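Side-chain contacts in isomerase/lactonizing enzyme (Agrobacterium tumefaciens, PDB 1RVK), which is an enolase-superfamily member of unknown function that holds a magnesium ion and probably acts on a carboxylate substrate, as its relatives do: residues 84-87 / 88-91; 183-186 / 187-190; 40-43 / 44-48; 311-314 / 315-319. One frame throughout, in Å; residues are numbered along the deposited sequence.

Contact 1. Residues 84-87 / 88-91; sequences DLAH and WQRG
H87 and W88 put their rings next to each other at the C-terminal end of helix 78-89, in the part of the chain that belongs to the N-terminal domain of the mandelate racemase/muconate lactonizing enzyme family. The rings form an oblique aromatic pair, centroids 5.1 Å apart and planes at 46°, with W88 CD1 3.6 Å from H87 ND1. The first torsions set up this pairing: H87 has CG anti to its own nitrogen (chi1 167°), beside the carbonyl carbon, whereas W88 keeps CG beside its nitrogen (chi1 -76°). One face of the indole also lies over the carbonyl oxygen of D84, which sits 3.8 Å above the ring plane and toward its rim. W88 also meets K68 and V69 of helix 59-70, and L85 packs on V69 as well as on L101 and V104 of helix 98-116.

Near residue 88 the clearest backbone bonds span three residues: W88 N donates to L85 O at 3.1 Å and only weakly to D84 O, and Q89 N donates to A86 O at 3.3 Å. Q89 extends beyond CG, its CB and CG passing alongside A86 O, and its amide is held by K263, D98 and L96. Two waters bridge backbone atoms, one from A86 O to R90 N, another from H87 O to G91 N. A third water gives one hydrogen to A86 O and the other to Q89 OE1, the latter at 2.8 Å.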
loop_
_atom_site.group_PDB
_atom_site.type_symbol
_atom_site.label_atom_id
_atom_site.label_comp_id
_atom_site.label_asym_id
_atom_site.label_seq_id
_atom_site.Cartn_x
_atom_site.Cartn_y
_atom_site.Cartn_z
ATOM N N ASP A 84 4.963 -15.772 16.630
ATOM C CA ASP A 84 5.181 -17.189 16.322
ATOM C C ASP A 84 5.459 -17.378 14.834
ATOM O O ASP A 84 6.331 -18.158 14.454
ATOM C CB ASP A 84 3.971 -18.051 16.705
ATOM C CG ASP A 84 3.900 -18.348 18.195
ATOM O OD1 ASP A 84 4.942 -18.279 18.885
ATOM O OD2 ASP A 84 2.792 -18.672 18.673
ATOM N N LEU A 85 4.705 -16.674 13.995
ATOM C CA LEU A 85 4.881 -16.758 12.547
ATOM C C LEU A 85 6.216 -16.139 12.132
ATOM O O LEU A 85 6.922 -16.675 11.277
ATOM C CB LEU A 85 3.747 -16.019 11.836
ATOM C CG LEU A 85 2.563 -16.711 11.146
ATOM C CD1 LEU A 85 2.575 -18.204 11.344
ATOM C CD2 LEU A 85 1.283 -16.089 11.667
ATOM N N ALA A 86 6.558 -15.006 12.738
ATOM C CA ALA A 86 7.810 -14.323 12.417
ATOM C C ALA A 86 9.003 -15.231 12.710
ATOM O O ALA A 86 9.973 -15.267 11.957
ATOM C CB ALA A 86 7.923 -13.029 13.228
ATOM N N HIS A 87 8.909 -15.968 13.811
ATOM C CA HIS A 87 9.956 -16.881 14.242
ATOM C C HIS A 87 10.193 -18.024 13.256
ATOM O O HIS A 87 11.295 -18.564 13.183
ATOM C CB HIS A 87 9.589 -17.442 15.625
ATOM C CG HIS A 87 10.411 -18.620 16.050
ATOM N ND1 HIS A 87 9.852 -19.755 16.599
ATOM C CD2 HIS A 87 11.747 -18.842 16.009
ATOM C CE1 HIS A 87 10.806 -20.626 16.874
ATOM N NE2 HIS A 87 11.965 -20.097 16.526
ATOM N N TRP A 88 9.165 -18.392 12.495
ATOM C CA TRP A 88 9.284 -19.490 11.534
ATOM C C TRP A 88 9.707 -19.073 10.131
ATOM O O TRP A 88 9.930 -19.926 9.271
ATOM C CB TRP A 88 7.954 -20.250 11.433
ATOM C CG TRP A 88 7.674 -21.170 12.585
ATOM C CD1 TRP A 88 8.464 -21.391 13.678
ATOM C CD2 TRP A 88 6.526 -22.014 12.742
ATOM N NE1 TRP A 88 7.878 -22.324 14.506
ATOM C CE2 TRP A 88 6.688 -22.722 13.953
ATOM C CE3 TRP A 88 5.376 -22.242 11.972
ATOM C CZ2 TRP A 88 5.742 -23.644 14.415
ATOM C CZ3 TRP A 88 4.435 -23.160 12.431
ATOM C CH2 TRP A 88 4.627 -23.849 13.643
ATOM N N GLN A 89 9.820 -17.772 9.890
ATOM C CA GLN A 89 10.200 -17.305 8.560
ATOM C C GLN A 89 11.602 -17.724 8.150
ATOM O O GLN A 89 11.813 -18.215 7.044
ATOM C CB GLN A 89 10.091 -15.782 8.479
ATOM C CG GLN A 89 8.671 -15.265 8.503
ATOM C CD GLN A 89 8.609 -13.771 8.262
ATOM O OE1 GLN A 89 9.014 -12.979 9.109
ATOM N NE2 GLN A 89 8.113 -13.382 7.095
ATOM N N ARG A 90 12.561 -17.526 9.046
ATOM C CA ARG A 90 13.948 -17.856 8.765
ATOM C C ARG A 90 14.148 -19.275 8.234
ATOM O O ARG A 90 14.897 -19.485 7.272
ATOM C CB ARG A 90 14.792 -17.647 10.027
ATOM C CG ARG A 90 16.281 -17.917 9.840
ATOM C CD ARG A 90 17.037 -17.714 11.139
ATOM N NE ARG A 90 18.477 -17.877 10.955
ATOM C CZ ARG A 90 19.070 -19.030 10.669
ATOM N NH1 ARG A 90 20.386 -19.074 10.517
ATOM N NH2 ARG A 90 18.353 -20.140 10.545
ATOM N N GLY A 91 13.474 -20.245 8.843
ATOM C CA GLY A 91 13.634 -21.622 8.403
ATOM C C GLY A 91 12.597 -22.129 7.417
ATOM O O GLY A 91 12.515 -23.331 7.186
HETATM O O HOH W 1 12.421 -16.010 11.451
HETATM O O HOH W 2 10.936 -12.404 11.080
HETATM O O HOH W 3 12.771 -20.304 11.638
#

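Contact 2. Residues 183-186 / 187-190; sequences VKMD and LKAC
V183 O accepts the backbone N-H of L187 at 3.0 Å in the first turn of helix 183-197. K188 N to K184 O, A189 N to M185 O and C190 N to D186 O repeat it, making an unbroken i to i+4 ladder. Just upstream, D182 OD1 takes the N-H of M185 and, weakly, that of K184.

Along one flank V183 and L187 lie side by side and point the same way, CG1 of V183 touching CD1 of L187 at 4.1 Å; both also pack on L219 of helix 213-224. On another flank K188 doubles back over the preceding turn. Its chain runs nearly straight to CE and then bends at chi4 (71°), bringing NZ 3.7 Å from the carbonyl O of K184, 4.0 Å from CB of K184 and 4.0 Å from SE of M185. The selenomethionine, itself bent at chi2 and chi3, slants across the lysine, and both meet P150 of helix 150-163.

D186 is buried, and its OD1 is hydrogen-bonded to Y211 OH. The helix links strands 167-171 and 202-206 as the crossover of a right-handed beta-alpha-beta unit, the repeating element of the enolase-superfamily barrel.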
loop_
_atom_site.group_PDB
_atom_site.type_symbol
_atom_site.label_atom_id
_atom_site.label_comp_id
_atom_site.label_asym_id
_atom_site.label_seq_id
_atom_site.Cartn_x
_atom_site.Cartn_y
_atom_site.Cartn_z
ATOM N N VAL A 183 15.682 9.879 -16.867
ATOM C CA VAL A 183 15.551 10.966 -15.902
ATOM C C VAL A 183 14.955 12.228 -16.512
ATOM O O VAL A 183 14.127 12.888 -15.891
ATOM C CB VAL A 183 16.913 11.323 -15.262
ATOM C CG1 VAL A 183 16.778 12.573 -14.398
ATOM C CG2 VAL A 183 17.403 10.156 -14.418
ATOM N N LYS A 184 15.375 12.564 -17.725
ATOM C CA LYS A 184 14.853 13.759 -18.372
ATOM C C LYS A 184 13.350 13.672 -18.609
ATOM O O LYS A 184 12.641 14.658 -18.431
ATOM C CB LYS A 184 15.583 14.020 -19.690
ATOM C CG LYS A 184 17.011 14.495 -19.488
ATOM C CD LYS A 184 17.694 14.798 -20.809
ATOM C CE LYS A 184 19.093 15.355 -20.580
ATOM N NZ LYS A 184 19.950 14.405 -19.815
HETATM N N MSE A 185 12.866 12.499 -19.009
HETATM C CA MSE A 185 11.436 12.319 -19.248
HETATM C C MSE A 185 10.673 12.435 -17.936
HETATM O O MSE A 185 9.627 13.080 -17.873
HETATM C CB MSE A 185 11.157 10.952 -19.885
HETATM C CG MSE A 185 11.502 10.863 -21.361
HETATM SE SE MSE A 185 10.409 12.050 -22.443
HETATM C CE MSE A 185 8.816 10.980 -22.543
ATOM N N ASP A 186 11.198 11.806 -16.888
ATOM C CA ASP A 186 10.561 11.861 -15.576
ATOM C C ASP A 186 10.406 13.311 -15.126
ATOM O O ASP A 186 9.352 13.708 -14.622
ATOM C CB ASP A 186 11.403 11.094 -14.549
ATOM C CG ASP A 186 11.408 9.597 -14.795
ATOM O OD1 ASP A 186 12.136 8.878 -14.072
ATOM O OD2 ASP A 186 10.685 9.134 -15.703
ATOM N N LEU A 187 11.456 14.106 -15.308
ATOM C CA LEU A 187 11.411 15.507 -14.909
ATOM C C LEU A 187 10.420 16.303 -15.750
ATOM O O LEU A 187 9.787 17.227 -15.243
ATOM C CB LEU A 187 12.802 16.140 -14.998
ATOM C CG LEU A 187 13.765 15.756 -13.870
ATOM C CD1 LEU A 187 15.156 16.305 -14.155
ATOM C CD2 LEU A 187 13.233 16.294 -12.555
ATOM N N LYS A 188 10.284 15.953 -17.027
ATOM C CA LYS A 188 9.333 16.655 -17.889
ATOM C C LYS A 188 7.913 16.395 -17.407
ATOM O O LYS A 188 7.060 17.280 -17.451
ATOM C CB LYS A 188 9.445 16.196 -19.344
ATOM C CG LYS A 188 10.671 16.700 -20.089
ATOM C CD LYS A 188 10.490 16.488 -21.587
ATOM C CE LYS A 188 11.807 16.566 -22.342
ATOM N NZ LYS A 188 12.665 15.373 -22.072
ATOM N N ALA A 189 7.656 15.170 -16.959
ATOM C CA ALA A 189 6.332 14.818 -16.458
ATOM C C ALA A 189 6.048 15.629 -15.202
ATOM O O ALA A 189 4.966 16.191 -15.043
ATOM C CB ALA A 189 6.264 13.331 -16.146
ATOM N N CYS A 190 7.030 15.687 -14.309
ATOM C CA CYS A 190 6.875 16.436 -13.068
ATOM C C CYS A 190 6.608 17.910 -13.343
ATOM O O CYS A 190 5.750 18.530 -12.704
ATOM C CB CYS A 190 8.124 16.283 -12.200
ATOM S SG CYS A 190 8.301 14.619 -11.500
#

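Contact 3. Residues 40-43 / 44-48; sequences VRTE and DGQEG
R41 and E47 form the salt bridge of this beta hairpin, side by side on one face of the sheet. The arginine, bent at chi3 (-55°), grips side-on: NE at 2.8 Å and NH2 at 2.9 Å both reach E47 OE1, which lies at the guanidinium edge near its plane. The carboxylate is turned 65° against that plane; NE meets OE1 on the anti side, NH2 from above.

Hydrogen bonds of the turn centre on D44 OD2. T42 OG1 donates to it at 2.5 Å from the syn side, while Q46 N comes at 3.0 Å over the opposite face, closing an Asx turn. D44 reaches back to T42 because its CG stands between N and the carbonyl carbon (chi1 64°). A type I turn from T42 to G45 is locked by G45 N to T42 O at 2.9 Å.

In the backbone, V40 and G48 are a hydrogen-bonded antiparallel pair, R41 and E47 a non-hydrogen-bonded one, and T42 N donates to Q46 O.

Strand 30-42 is the middle strand of its sheet, with 47-52 at one side and 3-15 at the other. R41 NH2 also bridges to E7 of strand 3-15, while V40 and T42 pack on L111 of helix 98-116.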
loop_
_atom_site.group_PDB
_atom_site.type_symbol
_atom_site.label_atom_id
_atom_site.label_comp_id
_atom_site.label_asym_id
_atom_site.label_seq_id
_atom_site.Cartn_x
_atom_site.Cartn_y
_atom_site.Cartn_z
ATOM N N VAL A 40 -10.672 -16.755 8.958
ATOM C CA VAL A 40 -10.311 -17.364 10.233
ATOM C C VAL A 40 -11.608 -17.459 11.037
ATOM O O VAL A 40 -12.316 -16.463 11.196
ATOM C CB VAL A 40 -9.291 -16.499 11.006
ATOM C CG1 VAL A 40 -8.952 -17.158 12.343
ATOM C CG2 VAL A 40 -8.029 -16.315 10.171
ATOM N N ARG A 41 -11.925 -18.654 11.533
ATOM C CA ARG A 41 -13.154 -18.854 12.294
ATOM C C ARG A 41 -12.890 -19.392 13.696
ATOM O O ARG A 41 -11.964 -20.174 13.908
ATOM C CB ARG A 41 -14.086 -19.820 11.547
ATOM C CG ARG A 41 -15.426 -20.057 12.236
ATOM C CD ARG A 41 -16.281 -21.086 11.493
ATOM N NE ARG A 41 -16.482 -20.723 10.093
ATOM C CZ ARG A 41 -15.837 -21.279 9.073
ATOM N NH1 ARG A 41 -14.946 -22.237 9.288
ATOM N NH2 ARG A 41 -16.076 -20.870 7.835
ATOM N N THR A 42 -13.717 -18.969 14.649
ATOM C CA THR A 42 -13.585 -19.409 16.034
ATOM C C THR A 42 -14.711 -20.373 16.427
ATOM O O THR A 42 -15.649 -20.594 15.659
ATOM C CB THR A 42 -13.592 -18.207 16.997
ATOM O OG1 THR A 42 -14.740 -17.391 16.739
ATOM C CG2 THR A 42 -12.334 -17.368 16.808
ATOM N N GLU A 43 -14.608 -20.940 17.626
ATOM C CA GLU A 43 -15.596 -21.893 18.135
ATOM C C GLU A 43 -17.039 -21.411 18.028
ATOM O O GLU A 43 -17.930 -22.180 17.664
ATOM C CB GLU A 43 -15.315 -22.215 19.604
ATOM C CG GLU A 43 -13.920 -22.721 19.894
ATOM C CD GLU A 43 -13.647 -22.829 21.384
ATOM O OE1 GLU A 43 -13.745 -21.794 22.090
ATOM O OE2 GLU A 43 -13.335 -23.949 21.845
ATOM N N ASP A 44 -17.264 -20.144 18.354
ATOM C CA ASP A 44 -18.609 -19.577 18.321
ATOM C C ASP A 44 -19.108 -19.212 16.926
ATOM O O ASP A 44 -20.196 -18.655 16.777
ATOM C CB ASP A 44 -18.683 -18.349 19.233
ATOM C CG ASP A 44 -17.781 -17.222 18.772
ATOM O OD1 ASP A 44 -17.780 -16.161 19.427
ATOM O OD2 ASP A 44 -17.077 -17.394 17.757
ATOM N N GLY A 45 -18.314 -19.520 15.907
ATOM C CA GLY A 45 -18.731 -19.229 14.549
ATOM C C GLY A 45 -18.373 -17.855 14.012
ATOM O O GLY A 45 -18.666 -17.558 12.856
ATOM N N GLN A 46 -17.759 -17.013 14.840
ATOM C CA GLN A 46 -17.357 -15.675 14.406
ATOM C C GLN A 46 -16.257 -15.831 13.355
ATOM O O GLN A 46 -15.443 -16.748 13.438
ATOM C CB GLN A 46 -16.822 -14.865 15.591
ATOM C CG GLN A 46 -17.848 -14.525 16.669
ATOM C CD GLN A 46 -18.711 -13.321 16.325
ATOM O OE1 GLN A 46 -19.437 -12.808 17.175
ATOM N NE2 GLN A 46 -18.637 -12.867 15.077
ATOM N N GLU A 47 -16.230 -14.938 12.372
ATOM C CA GLU A 47 -15.229 -15.017 11.311
ATOM C C GLU A 47 -14.545 -13.687 11.038
ATOM O O GLU A 47 -15.097 -12.621 11.318
ATOM C CB GLU A 47 -15.872 -15.514 10.009
ATOM C CG GLU A 47 -16.389 -16.942 10.071
ATOM C CD GLU A 47 -17.145 -17.355 8.818
ATOM O OE1 GLU A 47 -17.522 -18.539 8.718
ATOM O OE2 GLU A 47 -17.367 -16.500 7.936
ATOM N N GLY A 48 -13.335 -13.785 10.490
ATOM C CA GLY A 48 -12.542 -12.627 10.120
ATOM C C GLY A 48 -12.009 -12.933 8.729
ATOM O O GLY A 48 -11.625 -14.073 8.458
#

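Contact 4. Residues 311-314 / 315-319; sequences NTAM and NLHVV
N315 reaches back to N311: its ND2 donates to the carbonyl oxygen of N311 at 3.0 Å, nearly straight at the hydrogen (172°) and with the acceptor in the amide plane. The side chain gets there with CG beside its own nitrogen (chi1 -72°), leaning toward the start of the helix, and OD1 takes the backbone N-H of V283, which fixes the rotation of the amide. The selenomethionine M314 runs alongside, pointing the same way. Its CG stands between N and the carbonyl carbon (chi1 58°), the chain is extended from there, and CE comes to 3.8 Å from ND2 of N315. The backbone N of N315 adds a weak bond to T312 O.

L316 N gives that same T312 O a stronger one, 3.1 Å long. T312 thus sits at the N-cap position of helix 313-321, although its hydroxyl makes no capping bond. This short helix follows strand 306-308 in the enolase-type barrel domain, and L316 carries its packing onto Y328 of strand 328-333, the next barrel strand along the chain.

H317 N donates to A313 O at 2.9 Å. Its imidazole presents an edge to the same carbonyl, CD2 lying 3.1 Å from A313 O, and both ring nitrogens are engaged further out, ND1 by Y121 N and NE2 weakly by L367 O.

V318 places CG2 3.5 Å from M314 O, a buried carbonyl oxygen without a hydrogen-bond partner. The same valine packs on V283 and on I289, L293 and M296 of helix 289-301.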
loop_
_atom_site.group_PDB
_atom_site.type_symbol
_atom_site.label_atom_id
_atom_site.label_comp_id
_atom_site.label_asym_id
_atom_site.label_seq_id
_atom_site.Cartn_x
_atom_site.Cartn_y
_atom_site.Cartn_z
ATOM N N ASN A 311 -3.366 1.222 -0.744
ATOM C CA ASN A 311 -4.765 1.527 -0.497
ATOM C C ASN A 311 -5.414 0.328 0.202
ATOM O O ASN A 311 -4.721 -0.569 0.686
ATOM C CB ASN A 311 -5.477 1.819 -1.821
ATOM C CG ASN A 311 -5.624 0.584 -2.688
ATOM O OD1 ASN A 311 -4.775 -0.302 -2.666
ATOM N ND2 ASN A 311 -6.699 0.528 -3.472
ATOM N N THR A 312 -6.745 0.332 0.225
ATOM C CA THR A 312 -7.594 -0.692 0.851
ATOM C C THR A 312 -7.718 -0.491 2.362
ATOM O O THR A 312 -6.906 0.193 2.991
ATOM C CB THR A 312 -7.136 -2.160 0.566
ATOM O OG1 THR A 312 -6.047 -2.517 1.425
ATOM C CG2 THR A 312 -6.724 -2.326 -0.898
ATOM N N ALA A 313 -8.758 -1.095 2.924
ATOM C CA ALA A 313 -9.076 -0.988 4.341
ATOM C C ALA A 313 -7.937 -1.181 5.333
ATOM O O ALA A 313 -7.790 -0.391 6.267
ATOM C CB ALA A 313 -10.207 -1.950 4.677
HETATM N N MSE A 314 -7.144 -2.230 5.149
HETATM C CA MSE A 314 -6.052 -2.512 6.077
HETATM C C MSE A 314 -5.136 -1.314 6.304
HETATM O O MSE A 314 -4.751 -1.025 7.442
HETATM C CB MSE A 314 -5.238 -3.711 5.592
HETATM C CG MSE A 314 -4.639 -3.553 4.210
HETATM SE SE MSE A 314 -3.926 -5.241 3.570
HETATM C CE MSE A 314 -2.897 -4.559 2.083
ATOM N N ASN A 315 -4.793 -0.611 5.231
ATOM C CA ASN A 315 -3.925 0.551 5.355
ATOM C C ASN A 315 -4.686 1.775 5.843
ATOM O O ASN A 315 -4.143 2.582 6.599
ATOM C CB ASN A 315 -3.240 0.851 4.016
ATOM C CG ASN A 315 -2.176 -0.166 3.680
ATOM O OD1 ASN A 315 -1.218 -0.343 4.435
ATOM N ND2 ASN A 315 -2.338 -0.850 2.553
ATOM N N LEU A 316 -5.940 1.915 5.418
ATOM C CA LEU A 316 -6.750 3.052 5.840
ATOM C C LEU A 316 -6.929 3.060 7.359
ATOM O O LEU A 316 -6.891 4.116 7.993
ATOM C CB LEU A 316 -8.126 3.014 5.160
ATOM C CG LEU A 316 -9.098 4.145 5.512
ATOM C CD1 LEU A 316 -8.467 5.494 5.201
ATOM C CD2 LEU A 316 -10.394 3.971 4.727
ATOM N N HIS A 317 -7.123 1.884 7.948
ATOM C CA HIS A 317 -7.312 1.814 9.390
ATOM C C HIS A 317 -6.053 2.208 10.157
ATOM O O HIS A 317 -6.140 2.805 11.229
ATOM C CB HIS A 317 -7.793 0.418 9.789
ATOM C CG HIS A 317 -9.259 0.211 9.559
ATOM N ND1 HIS A 317 -10.205 0.454 10.533
ATOM C CD2 HIS A 317 -9.948 -0.141 8.447
ATOM C CE1 HIS A 317 -11.412 0.260 10.031
ATOM N NE2 HIS A 317 -11.285 -0.100 8.767
ATOM N N VAL A 318 -4.885 1.885 9.611
ATOM C CA VAL A 318 -3.637 2.261 10.270
ATOM C C VAL A 318 -3.535 3.788 10.241
ATOM O O VAL A 318 -3.194 4.418 11.241
ATOM C CB VAL A 318 -2.407 1.648 9.553
ATOM C CG1 VAL A 318 -1.114 2.213 10.141
ATOM C CG2 VAL A 318 -2.421 0.130 9.721
ATOM N N VAL A 319 -3.847 4.378 9.093
ATOM C CA VAL A 319 -3.790 5.831 8.954
ATOM C C VAL A 319 -4.783 6.535 9.890
ATOM O O VAL A 319 -4.467 7.563 10.484
ATOM C CB VAL A 319 -4.073 6.256 7.494
ATOM C CG1 VAL A 319 -4.192 7.779 7.394
ATOM C CG2 VAL A 319 -2.953 5.757 6.584
#

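How the contacts relate
From the N terminus, the chain first closes contact 3, the hairpin loop between strands 30-42 and 47-52, then reaches contact 1 at the C-terminal end of helix 78-89; their nearest atoms are about 9 Å apart, and both belong to the N-terminal domain of the family. Helix 98-116 lies against both. Next come contact 2, in the first turns of a barrel helix, and contact 4, at the start of helix 313-321, nearer the chain centre. All four are local and follow in series, none nesting or crossing. Contacts 2 and 3 lie on opposite sides of the chain's centre, their own centres about 51 Å apart. Contact 4 links the barrel to helix 120-124.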